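Local coordinates for protein cellulose 1,4-beta-cellobiosidase (Thermobifida fusca, PDB 4JJJ) that probably hydrolyses the beta-1,4-linkages of cellulose to release cellobiose, this chain being the family 48 glycoside hydrolase part of a longer cellulase, at residues S95-N100 and G126-A131; Q461-P466 and G500-L505; M572-R577 and R588-N593. The protein carries 1 engineered substitution. All coordinates share one frame; numbering follows the deposited sequence. Where two conformers were deposited one is given.

Contact 1: S95-N100 and G126-A131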
loop_
_atom_site.group_PDB
_atom_site.type_symbol
_atom_site.label_atom_id
_atom_site.label_comp_id
_atom_site.label_asym_id
_atom_site.label_seq_id
_atom_site.Cartn_x
_atom_site.Cartn_y
_atom_site.Cartn_z
ATOM N N SER A 95 -16.394 -15.270 15.001
ATOM C CA SER A 95 -17.204 -15.353 16.274
ATOM C C SER A 95 -16.392 -15.723 17.470
ATOM O O SER A 95 -16.821 -15.461 18.626
ATOM C CB SER A 95 -18.375 -16.349 16.145
ATOM O OG SER A 95 -17.869 -17.667 16.037
ATOM N N ALA A 96 -15.283 -16.378 17.247
ATOM C CA ALA A 96 -14.363 -16.748 18.313
ATOM C C ALA A 96 -13.506 -15.609 18.827
ATOM O O ALA A 96 -12.802 -15.796 19.810
ATOM C CB ALA A 96 -13.469 -17.882 17.890
ATOM N N TYR A 97 -13.525 -14.475 18.114
ATOM C CA TYR A 97 -12.656 -13.387 18.483
ATOM C C TYR A 97 -13.119 -12.839 19.823
ATOM O O TYR A 97 -14.359 -12.728 20.080
ATOM C CB TYR A 97 -12.728 -12.300 17.405
ATOM C CG TYR A 97 -11.881 -11.130 17.700
ATOM C CD1 TYR A 97 -10.534 -11.279 17.879
ATOM C CD2 TYR A 97 -12.448 -9.913 17.920
ATOM C CE1 TYR A 97 -9.708 -10.197 18.202
ATOM C CE2 TYR A 97 -11.702 -8.804 18.224
ATOM C CZ TYR A 97 -10.311 -8.922 18.344
ATOM O OH TYR A 97 -9.463 -7.832 18.637
ATOM N N ASN A 98 -12.149 -12.485 20.648
ATOM C CA ASN A 98 -12.370 -11.834 21.940
ATOM C C ASN A 98 -11.673 -10.467 21.991
ATOM O O ASN A 98 -10.438 -10.377 22.145
ATOM C CB ASN A 98 -11.792 -12.706 23.062
ATOM C CG ASN A 98 -11.969 -12.080 24.437
ATOM O OD1 ASN A 98 -12.638 -11.036 24.604
ATOM N ND2 ASN A 98 -11.435 -12.786 25.475
ATOM N N PRO A 99 -12.449 -9.385 21.877
ATOM C CA PRO A 99 -11.771 -8.090 21.794
ATOM C C PRO A 99 -11.032 -7.692 23.070
ATOM O O PRO A 99 -10.147 -6.859 23.050
ATOM C CB PRO A 99 -12.903 -7.099 21.522
ATOM C CG PRO A 99 -14.074 -7.890 21.316
ATOM C CD PRO A 99 -13.888 -9.298 21.700
ATOM N N ASN A 100 -11.402 -8.307 24.203
ATOM C CA ASN A 100 -10.635 -8.117 25.396
ATOM C C ASN A 100 -9.289 -8.836 25.439
ATOM O O ASN A 100 -8.443 -8.537 26.275
ATOM C CB ASN A 100 -11.455 -8.555 26.632
ATOM C CG ASN A 100 -12.626 -7.649 26.940
ATOM O OD1 ASN A 100 -12.950 -6.649 26.277
ATOM N ND2 ASN A 100 -13.292 -7.997 28.007
ATOM N N GLY A 126 -3.391 -4.839 24.805
ATOM C CA GLY A 126 -4.569 -4.053 25.150
ATOM C C GLY A 126 -5.888 -4.584 24.671
ATOM O O GLY A 126 -5.970 -5.677 24.066
ATOM N N GLN A 127 -6.930 -3.863 25.011
ATOM C CA GLN A 127 -8.281 -4.160 24.589
ATOM C C GLN A 127 -8.478 -3.506 23.180
ATOM O O GLN A 127 -8.027 -2.412 22.910
ATOM C CB GLN A 127 -9.290 -3.597 25.595
ATOM C CG GLN A 127 -9.287 -4.513 26.895
ATOM C CD GLN A 127 -10.325 -4.143 27.972
ATOM O OE1 GLN A 127 -10.932 -3.076 27.913
ATOM N NE2 GLN A 127 -10.508 -5.034 28.984
ATOM N N ASP A 128 -9.149 -4.244 22.324
ATOM C CA ASP A 128 -9.607 -3.673 21.069
ATOM C C ASP A 128 -10.919 -2.972 21.232
ATOM O O ASP A 128 -11.925 -3.657 21.504
ATOM C CB ASP A 128 -9.799 -4.890 20.087
ATOM C CG ASP A 128 -10.519 -4.557 18.766
ATOM O OD1 ASP A 128 -11.016 -3.459 18.511
ATOM O OD2 ASP A 128 -10.680 -5.565 17.972
ATOM N N PRO A 129 -10.966 -1.636 20.986
ATOM C CA PRO A 129 -12.159 -0.827 21.253
ATOM C C PRO A 129 -13.030 -0.643 20.049
ATOM O O PRO A 129 -14.014 0.065 20.134
ATOM C CB PRO A 129 -11.579 0.527 21.679
ATOM C CG PRO A 129 -10.371 0.629 20.818
ATOM C CD PRO A 129 -9.789 -0.774 20.695
ATOM N N LEU A 130 -12.690 -1.328 18.945
ATOM C CA LEU A 130 -13.455 -1.204 17.738
ATOM C C LEU A 130 -14.401 -2.372 17.475
ATOM O O LEU A 130 -15.466 -2.184 16.909
ATOM C CB LEU A 130 -12.564 -1.155 16.477
ATOM C CG LEU A 130 -11.583 0.035 16.444
ATOM C CD1 LEU A 130 -10.761 -0.163 15.188
ATOM C CD2 LEU A 130 -12.243 1.406 16.590
ATOM N N ALA A 131 -14.010 -3.587 17.853
ATOM C CA ALA A 131 -14.689 -4.775 17.329
ATOM C C ALA A 131 -16.213 -4.850 17.646
ATOM O O ALA A 131 -17.039 -5.143 16.803
ATOM C CB ALA A 131 -13.995 -5.998 17.872
HETATM O O HOH W 1 -12.547 -4.694 24.168
#
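Y97 and D128 meet at the buried, tightly fitted side of this loop-to-loop contact. With CG anti to the backbone N (chi1 179°), the tyrosine ring is directed at the second segment, and its OH gives a hydrogen bond to D128 OD2 (2.7 Å), on the lone pair that faces away from OD1. OD2 is also hydrogen-bonded to the hydroxyl of Y265. The methyl of A131 fits in plane against the ring edge, CB lying 3.6 Å from Y97 CE2, and it also touches the pyrrolidine of P99 at CG (3.9 Å). R316 makes a cation-pi contact with the Y97 ring. A nearly straight backbone bond from D128 N to P99 O (2.9 Å) ties the two segments together. D128 is the head of an Asx turn: OD1 takes L130 N (2.7 Å), met nearly along its C-O axis, and A131 N, which comes from above the carboxylate plane, so one carboxylate shapes the lead into helix 131-138 and holds the other loop. An alanine in place of D128 would probably leave the Y97 and Y265 hydroxyls and the L130 and A131 amides without this acceptor and let the turn relax. Toward solvent the contact is looser. N100 and Q127 lie side by side with their amide planes stacked, 10° apart, and no closer than 3.9 Å, from N100 CG to Q127 NE2. A water bridges the two loops here, donating to N100 OD1 and to D128 O, the latter at 2.9 Å.

Contact 2: Q461-P466 and G500-L505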
loop_
_atom_site.group_PDB
_atom_site.type_symbol
_atom_site.label_atom_id
_atom_site.label_comp_id
_atom_site.label_asym_id
_atom_site.label_seq_id
_atom_site.Cartn_x
_atom_site.Cartn_y
_atom_site.Cartn_z
ATOM N N GLN A 461 10.790 14.433 -24.615
ATOM C CA GLN A 461 11.376 13.159 -24.901
ATOM C C GLN A 461 12.237 12.623 -23.786
ATOM O O GLN A 461 12.207 11.426 -23.509
ATOM C CB GLN A 461 12.131 13.159 -26.263
ATOM C CG GLN A 461 11.137 12.927 -27.391
ATOM C CD GLN A 461 10.542 11.502 -27.303
ATOM O OE1 GLN A 461 11.213 10.558 -26.840
ATOM N NE2 GLN A 461 9.246 11.355 -27.649
ATOM N N ASN A 462 13.077 13.480 -23.238
ATOM C CA ASN A 462 14.050 13.034 -22.237
ATOM C C ASN A 462 13.729 13.701 -20.894
ATOM O O ASN A 462 14.597 14.144 -20.149
ATOM C CB ASN A 462 15.448 13.470 -22.704
ATOM C CG ASN A 462 15.829 12.811 -24.023
ATOM O OD1 ASN A 462 15.537 11.677 -24.234
ATOM N ND2 ASN A 462 16.488 13.541 -24.861
ATOM N N PHE A 463 12.419 13.800 -20.564
ATOM C CA PHE A 463 12.079 14.384 -19.275
ATOM C C PHE A 463 12.631 13.517 -18.146
ATOM O O PHE A 463 12.901 12.332 -18.356
ATOM C CB PHE A 463 10.524 14.419 -19.143
ATOM C CG PHE A 463 9.867 13.116 -18.750
ATOM C CD1 PHE A 463 9.595 12.814 -17.442
ATOM C CD2 PHE A 463 9.579 12.150 -19.742
ATOM C CE1 PHE A 463 8.996 11.669 -17.154
ATOM C CE2 PHE A 463 8.939 10.954 -19.398
ATOM C CZ PHE A 463 8.686 10.729 -18.093
ATOM N N GLN A 464 12.688 14.092 -16.953
ATOM C CA GLN A 464 13.162 13.326 -15.793
ATOM C C GLN A 464 12.440 13.818 -14.540
ATOM O O GLN A 464 12.273 15.024 -14.348
ATOM C CB GLN A 464 14.686 13.570 -15.571
ATOM C CG GLN A 464 15.612 13.144 -16.729
ATOM C CD GLN A 464 15.966 11.719 -16.525
ATOM O OE1 GLN A 464 16.882 11.401 -15.748
ATOM N NE2 GLN A 464 15.130 10.855 -16.968
ATOM N N VAL A 465 12.067 12.882 -13.670
ATOM C CA VAL A 465 11.512 13.199 -12.375
ATOM C C VAL A 465 12.346 12.508 -11.304
ATOM O O VAL A 465 13.073 11.511 -11.609
ATOM C CB VAL A 465 10.024 12.713 -12.271
ATOM C CG1 VAL A 465 9.191 13.441 -13.360
ATOM C CG2 VAL A 465 9.905 11.212 -12.452
ATOM N N PRO A 466 12.266 12.977 -10.062
ATOM C CA PRO A 466 12.995 12.278 -8.977
ATOM C C PRO A 466 12.613 10.833 -8.801
ATOM O O PRO A 466 11.479 10.460 -8.965
ATOM C CB PRO A 466 12.724 13.141 -7.746
ATOM C CG PRO A 466 12.325 14.480 -8.347
ATOM C CD PRO A 466 11.591 14.170 -9.592
ATOM N N GLY A 500 4.153 6.521 -13.695
ATOM C CA GLY A 500 3.198 6.567 -12.578
ATOM C C GLY A 500 3.542 7.755 -11.681
ATOM O O GLY A 500 2.681 8.576 -11.281
ATOM N N VAL A 501 4.814 7.844 -11.327
ATOM C CA VAL A 501 5.309 8.916 -10.477
ATOM C C VAL A 501 5.089 10.253 -11.208
ATOM O O VAL A 501 4.694 11.222 -10.622
ATOM C CB VAL A 501 6.817 8.712 -10.171
ATOM C CG1 VAL A 501 7.399 9.991 -9.546
ATOM C CG2 VAL A 501 6.984 7.511 -9.309
ATOM N N THR A 502 5.371 10.260 -12.484
ATOM C CA THR A 502 5.189 11.437 -13.323
ATOM C C THR A 502 3.754 11.936 -13.241
ATOM O O THR A 502 3.509 13.108 -13.056
ATOM C CB THR A 502 5.677 11.204 -14.761
ATOM O OG1 THR A 502 7.086 10.885 -14.715
ATOM C CG2 THR A 502 5.443 12.434 -15.643
ATOM N N ALA A 503 2.803 11.050 -13.439
ATOM C CA ALA A 503 1.389 11.447 -13.442
ATOM C C ALA A 503 0.952 11.983 -12.084
ATOM O O ALA A 503 0.238 12.970 -12.027
ATOM C CB ALA A 503 0.593 10.276 -13.915
ATOM N N ALA A 504 1.417 11.355 -10.990
ATOM C CA ALA A 504 1.060 11.829 -9.678
ATOM C C ALA A 504 1.705 13.188 -9.423
ATOM O O ALA A 504 1.105 14.064 -8.768
ATOM C CB ALA A 504 1.504 10.796 -8.628
ATOM N N LEU A 505 2.923 13.415 -9.891
ATOM C CA LEU A 505 3.579 14.702 -9.740
ATOM C C LEU A 505 2.789 15.772 -10.529
ATOM O O LEU A 505 2.498 16.843 -10.003
ATOM C CB LEU A 505 5.029 14.603 -10.203
ATOM C CG LEU A 505 5.815 15.916 -10.171
ATOM C CD1 LEU A 505 5.786 16.514 -8.775
ATOM C CD2 LEU A 505 7.216 15.649 -10.702
#
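F463 sets its ring carbon CG between backbone N and carbonyl carbon (chi1 80°), while T502 turns OG1 anti to its own carbonyl carbon (chi1 -60°), and the two side chains reach each other tip to tip. In the (α/α)6 fold of family 48, this buried contact lays the start of the two-stranded hairpin 465-473/488-496, and the loop leading into it, over helix 499-516. T502 OG1 lies near the plane of the F463 ring at its edge, 3.2 Å from CE1, but its hydrogen bond goes to D498 O, just ahead of the helix. V465 crosses T502 at about a right angle, and V465 CG1 and CG2 each lie 3.6 Å from T502 OG1. Those methyls then part: V465 CG1 packs on L505 CD2 and V465 CG2 on V501 CG1, each pair at 4.0 Å. Helix 519-533 also packs here, with A531 against F463 and L528 against T502 and L505. Q461, at the far end of the loop, shares a zinc ion with H535, and the V501 side chain lies about 5 Å from a bound glucose unit. Beyond the valine pair, V501 CG1 also rests against the backbone carbonyl of P466, 4.1 Å from its O.

Contact 3: M572-R577 and R588-N593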
loop_
_atom_site.group_PDB
_atom_site.type_symbol
_atom_site.label_atom_id
_atom_site.label_comp_id
_atom_site.label_asym_id
_atom_site.label_seq_id
_atom_site.Cartn_x
_atom_site.Cartn_y
_atom_site.Cartn_z
ATOM N N MET A 572 6.559 -26.234 -2.494
ATOM C CA MET A 572 5.561 -25.355 -3.031
ATOM C C MET A 572 4.566 -26.226 -3.789
ATOM O O MET A 572 4.853 -27.442 -4.051
ATOM C CB MET A 572 6.218 -24.333 -3.981
ATOM C CG MET A 572 7.286 -23.483 -3.295
ATOM S SD MET A 572 6.619 -22.266 -2.098
ATOM C CE MET A 572 5.828 -21.066 -3.144
ATOM N N PRO A 573 3.452 -25.656 -4.245
ATOM C CA PRO A 573 2.503 -26.456 -5.022
ATOM C C PRO A 573 3.029 -27.118 -6.271
ATOM O O PRO A 573 2.546 -28.204 -6.614
ATOM C CB PRO A 573 1.380 -25.458 -5.326
ATOM C CG PRO A 573 1.409 -24.545 -4.134
ATOM C CD PRO A 573 2.832 -24.392 -3.758
ATOM N N ASN A 574 3.968 -26.497 -6.953
ATOM C CA ASN A 574 4.611 -27.075 -8.124
ATOM C C ASN A 574 5.699 -28.063 -7.791
ATOM O O ASN A 574 6.417 -28.535 -8.729
ATOM C CB ASN A 574 5.083 -25.975 -9.010
ATOM C CG ASN A 574 6.315 -25.277 -8.487
ATOM O OD1 ASN A 574 6.748 -25.410 -7.320
ATOM N ND2 ASN A 574 6.932 -24.500 -9.387
ATOM N N GLY A 575 5.895 -28.379 -6.527
ATOM C CA GLY A 575 6.959 -29.311 -6.117
ATOM C C GLY A 575 8.322 -28.669 -5.825
ATOM O O GLY A 575 9.257 -29.350 -5.400
ATOM N N ASP A 576 8.470 -27.323 -5.974
ATOM C CA ASP A 576 9.717 -26.704 -5.694
ATOM C C ASP A 576 10.079 -26.930 -4.193
ATOM O O ASP A 576 9.252 -26.756 -3.254
ATOM C CB ASP A 576 9.688 -25.155 -5.931
ATOM C CG ASP A 576 9.600 -24.770 -7.388
ATOM O OD1 ASP A 576 9.990 -25.606 -8.322
ATOM O OD2 ASP A 576 9.239 -23.588 -7.656
ATOM N N ARG A 577 11.324 -27.349 -3.972
ATOM C CA ARG A 577 11.809 -27.623 -2.624
ATOM C C ARG A 577 12.114 -26.401 -1.803
ATOM O O ARG A 577 12.937 -25.582 -2.163
ATOM C CB ARG A 577 13.065 -28.528 -2.715
ATOM C CG ARG A 577 12.703 -29.883 -3.317
ATOM C CD ARG A 577 13.859 -30.726 -3.844
ATOM N NE ARG A 577 14.881 -31.103 -2.855
ATOM C CZ ARG A 577 14.715 -31.956 -1.839
ATOM N NH1 ARG A 577 13.532 -32.529 -1.589
ATOM N NH2 ARG A 577 15.749 -32.200 -1.030
ATOM N N ARG A 588 10.335 -20.475 -6.973
ATOM C CA ARG A 588 9.462 -19.859 -8.019
ATOM C C ARG A 588 9.939 -20.308 -9.438
ATOM O O ARG A 588 10.168 -19.518 -10.334
ATOM C CB ARG A 588 9.496 -18.320 -7.918
ATOM C CG ARG A 588 9.000 -17.798 -6.579
ATOM C CD ARG A 588 9.239 -16.303 -6.525
ATOM N NE ARG A 588 8.845 -15.621 -5.291
ATOM C CZ ARG A 588 9.589 -15.645 -4.174
ATOM N NH1 ARG A 588 10.665 -16.350 -4.059
ATOM N NH2 ARG A 588 9.231 -14.915 -3.102
ATOM N N SER A 589 10.070 -21.634 -9.600
ATOM C CA SER A 589 10.779 -22.171 -10.740
ATOM C C SER A 589 10.045 -21.957 -12.042
ATOM O O SER A 589 10.667 -21.990 -13.088
ATOM C CB SER A 589 11.156 -23.657 -10.565
ATOM O OG SER A 589 10.034 -24.453 -10.575
ATOM N N PHE A 590 8.782 -21.669 -11.930
ATOM C CA PHE A 590 7.978 -21.258 -13.084
ATOM C C PHE A 590 8.560 -20.033 -13.835
ATOM O O PHE A 590 8.220 -19.775 -14.972
ATOM C CB PHE A 590 6.520 -21.014 -12.707
ATOM C CG PHE A 590 6.327 -20.078 -11.530
ATOM C CD1 PHE A 590 6.411 -18.727 -11.657
ATOM C CD2 PHE A 590 6.085 -20.605 -10.280
ATOM C CE1 PHE A 590 6.281 -17.859 -10.568
ATOM C CE2 PHE A 590 5.896 -19.754 -9.219
ATOM C CZ PHE A 590 6.044 -18.438 -9.333
ATOM N N TYR A 591 9.309 -19.190 -13.135
ATOM C CA TYR A 591 9.943 -18.045 -13.730
ATOM C C TYR A 591 10.826 -18.390 -14.871
ATOM O O TYR A 591 11.007 -17.598 -15.737
ATOM C CB TYR A 591 10.595 -17.104 -12.761
ATOM C CG TYR A 591 9.811 -15.915 -12.309
ATOM C CD1 TYR A 591 9.271 -15.077 -13.244
ATOM C CD2 TYR A 591 9.767 -15.557 -10.991
ATOM C CE1 TYR A 591 8.535 -13.927 -12.901
ATOM C CE2 TYR A 591 9.039 -14.407 -10.606
ATOM C CZ TYR A 591 8.522 -13.563 -11.586
ATOM O OH TYR A 591 7.861 -12.341 -11.251
ATOM N N LYS A 592 11.380 -19.579 -14.911
ATOM C CA LYS A 592 12.258 -19.947 -16.019
ATOM C C LYS A 592 11.482 -20.100 -17.308
ATOM O O LYS A 592 12.123 -20.086 -18.374
ATOM C CB LYS A 592 12.862 -21.270 -15.666
ATOM C CG LYS A 592 13.859 -21.194 -14.519
ATOM C CD LYS A 592 14.268 -22.682 -14.229
ATOM C CE LYS A 592 15.265 -22.788 -13.099
ATOM N NZ LYS A 592 15.458 -24.251 -12.673
ATOM N N ASN A 593 10.169 -20.134 -17.269
ATOM C CA ASN A 593 9.381 -20.150 -18.505
ATOM C C ASN A 593 8.929 -18.788 -18.962
ATOM O O ASN A 593 8.270 -18.661 -19.972
ATOM C CB ASN A 593 8.186 -21.083 -18.314
ATOM C CG ASN A 593 8.664 -22.455 -17.795
ATOM O OD1 ASN A 593 9.649 -23.009 -18.345
ATOM N ND2 ASN A 593 8.171 -22.877 -16.610
#
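A type I beta turn from M572 to G575, closed by G575 N bonding to M572 O, carries N574, and D576 follows directly after it to meet S589 in a 3-10 segment. G575, at a positive phi of 89°, ends the turn, and M572 N returns to D576 O (2.8 Å), so the loop closes on itself at its base. The carboxylate of D576 grips S589 at two points. S589 OG donates to D576 OD1 over a short 2.5 Å, the oxygen accepting on its syn lone pair, and S589 N reaches D576 OD2 (2.9 Å) almost straight, also from the syn side but 24° out of the carboxylate plane. With chi1 at 68°, S589 OG stands between its own backbone N and carbonyl carbon, from where hydroxyl and amide can serve the same acid. N574 helps to fix that acid: its OD1 accepts D576 N (2.9 Å) in an Asx turn, and its ND2 makes a weak bond to D576 OD2 (3.0 Å). ND2 also stands at the edge of the F590 ring, 4.1 Å from CD2, with the amide and ring planes well turned against each other. R588 O lies over the centre of that ring, while Y156 meets F590 edge-to-face. The R588 side chain leads away from the turn to F584 O, T186 O and a salt bridge with D43. The contact lies at the surface, the turn linking strands 570-571 and 577-578 and the 3-10 segment running on toward helix 597-604.

The three contacts follow one another along the family 48 chain without touching; contacts 1 and 2 lie on opposite sides of its centre, 45 Å apart between contact centres. Contact 2 belongs to the core: it is the one that sets a helix against a strand and its approach, and its cross-segment chemistry is apolar, with its hydroxyl satisfied by a backbone carbonyl just ahead of the helix. Contacts 1 and 3 join loops and short 3-10 or helix-end pieces nearer the surface and rely on an aspartate instead. In contact 1 the acid is buried and shared between two tyrosines and its own turn; in contact 3 it is partly exposed and turns both oxygens to one serine, one of them also weakly held by an asparagine.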